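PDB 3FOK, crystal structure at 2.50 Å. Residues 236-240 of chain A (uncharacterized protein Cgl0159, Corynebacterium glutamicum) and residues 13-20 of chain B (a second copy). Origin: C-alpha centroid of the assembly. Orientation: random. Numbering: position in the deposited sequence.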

# COMPACT_ATOMS: atom_id res chain seq x y z
N THR A 236 22.94 23.95 -8.80
CA THR A 236 22.84 22.86 -9.76
C THR A 236 23.47 23.15 -11.10
O THR A 236 23.83 24.28 -11.42
N THR A 237 23.58 22.08 -11.87
CA THR A 237 24.14 22.12 -13.21
C THR A 237 22.99 21.85 -14.16
O THR A 237 23.16 21.78 -15.37
N MSE A 238 21.80 21.70 -13.58
CA MSE A 238 20.60 21.40 -14.36
C MSE A 238 19.91 22.57 -15.02
O MSE A 238 19.90 23.69 -14.50
N PRO A 239 19.31 22.33 -16.19
CA PRO A 239 18.60 23.37 -16.93
C PRO A 239 17.50 23.93 -16.03
O PRO A 239 16.72 23.17 -15.44
N THR A 240 17.44 25.25 -15.93
CA THR A 240 16.47 25.90 -15.06
C THR A 240 15.54 26.87 -15.78
O THR A 240 15.93 27.55 -16.72
N ALA B 13 29.92 22.81 -21.04
CA ALA B 13 29.66 21.67 -21.91
C ALA B 13 28.63 20.80 -21.21
O ALA B 13 27.68 20.31 -21.83
N LEU B 14 28.82 20.62 -19.90
CA LEU B 14 27.92 19.82 -19.09
C LEU B 14 26.50 20.41 -19.07
O LEU B 14 25.53 19.73 -19.39
N ARG B 15 26.39 21.68 -18.69
CA ARG B 15 25.09 22.34 -18.65
C ARG B 15 24.34 22.21 -19.97
O ARG B 15 23.12 22.04 -19.98
N ARG B 16 25.07 22.28 -21.07
CA ARG B 16 24.46 22.18 -22.39
C ARG B 16 24.06 20.75 -22.74
O ARG B 16 23.08 20.54 -23.45
N MSE B 17 24.82 19.77 -22.25
CA MSE B 17 24.49 18.38 -22.53
C MSE B 17 23.15 18.05 -21.86
O MSE B 17 22.24 17.52 -22.49
N ARG B 18 23.05 18.39 -20.58
CA ARG B 18 21.82 18.16 -19.82
C ARG B 18 20.62 18.83 -20.48
O ARG B 18 19.51 18.31 -20.43
N ALA B 19 20.86 19.98 -21.09
CA ALA B 19 19.78 20.71 -21.73
C ALA B 19 19.38 20.20 -23.10
O ALA B 19 18.22 19.91 -23.34
N ALA B 20 20.35 20.06 -24.00
CA ALA B 20 20.06 19.63 -25.37
C ALA B 20 20.41 18.20 -25.79
O ALA B 20 19.92 17.72 -26.81

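A short loop of chain A lies against a helix of the second copy, chain B. The two stretches bury 328 Å² between them, and no hydrogen bond crosses. The contact is made by packing, chiefly around R18(B), T237(A) and P239(A).

R18(B) points toward the loop. Its chi1 is m, and chi2 and chi3 are both t, so the side chain is extended through CD and NE; it touches three consecutive loop residues. Near its base, CB of R18(B) lies 3.9 Å from CD of P239(A). Further out, CD of R18(B) sits 3.5 Å from the backbone O of T237(A). At the tip, NH1 of R18(B) is 3.6 Å from CE of M238(A). The guanidinium is hydrogen-bonded through all three nitrogens elsewhere in the structure.

T237(A) also points in, with chi1 p. Its OG1 is 3.5 Å from NE of R18(B), but this is not a hydrogen bond; OG1 finds its partner elsewhere. The methyl CG2 of T237(A) approaches CD2 of L14(B) at 4.1 Å. The CA-to-CB bond of L14(B) points sideways to the loop, yet with its t, p rotamer the end of the side chain comes nearer. The carbonyl O of T237(A) also meets CG of R15(B) at 3.8 Å, so this oxygen touches aliphatic carbons of two arginines.

M238(A) is a selenomethionine. Its CA-to-CB bond points sideways, but the m, t, t rotamer carries its end closer to the helix. Its CG lies over one face of the R18(B) guanidinium.

P239(A) points toward the helix, its ring in a C-gamma endo pucker. Its CB makes an apolar contact with CB of A19(B) at 4.2 Å. The small alanine side chain accompanies a close backbone approach here, with CA of P239(A) 5.6 Å from CA of A19(B).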

# COMPACT_ATOMS: atom_id res chain seq x y z
CB THR A 236 21.38 22.45 -10.06
OG1 THR A 236 20.57 23.62 -10.20
CG2 THR A 236 20.84 21.55 -8.97
CB THR A 237 25.18 21.01 -13.38
OG1 THR A 237 24.60 19.75 -13.00
CG2 THR A 237 26.39 21.28 -12.50
CB MSE A 238 19.61 20.65 -13.48
CG MSE A 238 20.19 19.37 -12.92
SE MSE A 238 19.05 18.55 -11.62
CE MSE A 238 19.64 16.72 -11.86
CB PRO A 239 18.06 22.64 -18.16
CG PRO A 239 17.95 21.21 -17.69
CD PRO A 239 19.21 21.03 -16.89
CB THR A 240 17.20 26.66 -13.93
OG1 THR A 240 17.97 25.73 -13.16
CG2 THR A 240 16.20 27.36 -13.02
CB ALA B 13 30.95 20.89 -22.14
CB LEU B 14 28.47 19.71 -17.66
CG LEU B 14 27.65 19.01 -16.57
CD1 LEU B 14 27.29 17.60 -16.99
CD2 LEU B 14 28.45 19.00 -15.28
CB ARG B 15 25.24 23.84 -18.32
CG ARG B 15 25.65 24.15 -16.89
CD ARG B 15 25.47 25.64 -16.61
NE ARG B 15 26.44 26.47 -17.32
CZ ARG B 15 27.64 26.78 -16.85
NH1 ARG B 15 28.03 26.32 -15.66
NH2 ARG B 15 28.46 27.54 -17.56
CB ARG B 16 25.41 22.73 -23.46
CG ARG B 16 25.55 24.25 -23.44
CD ARG B 16 26.43 24.74 -24.58
NE ARG B 16 26.73 26.17 -24.47
CZ ARG B 16 27.45 26.85 -25.35
NH1 ARG B 16 27.95 26.25 -26.42
NH2 ARG B 16 27.68 28.15 -25.17
CB MSE B 17 25.57 17.45 -21.98
CG MSE B 17 25.32 15.98 -22.31
SE MSE B 17 26.69 14.82 -21.62
CE MSE B 17 28.04 15.09 -22.98
CB ARG B 18 21.97 18.71 -18.40
CG ARG B 18 22.68 17.78 -17.46
CD ARG B 18 22.80 18.40 -16.08
NE ARG B 18 23.05 17.37 -15.08
CZ ARG B 18 22.14 16.49 -14.68
NH1 ARG B 18 20.91 16.53 -15.19
NH2 ARG B 18 22.46 15.56 -13.79
CB ALA B 19 20.14 22.19 -21.81
CB ALA B 20 20.67 20.62 -26.35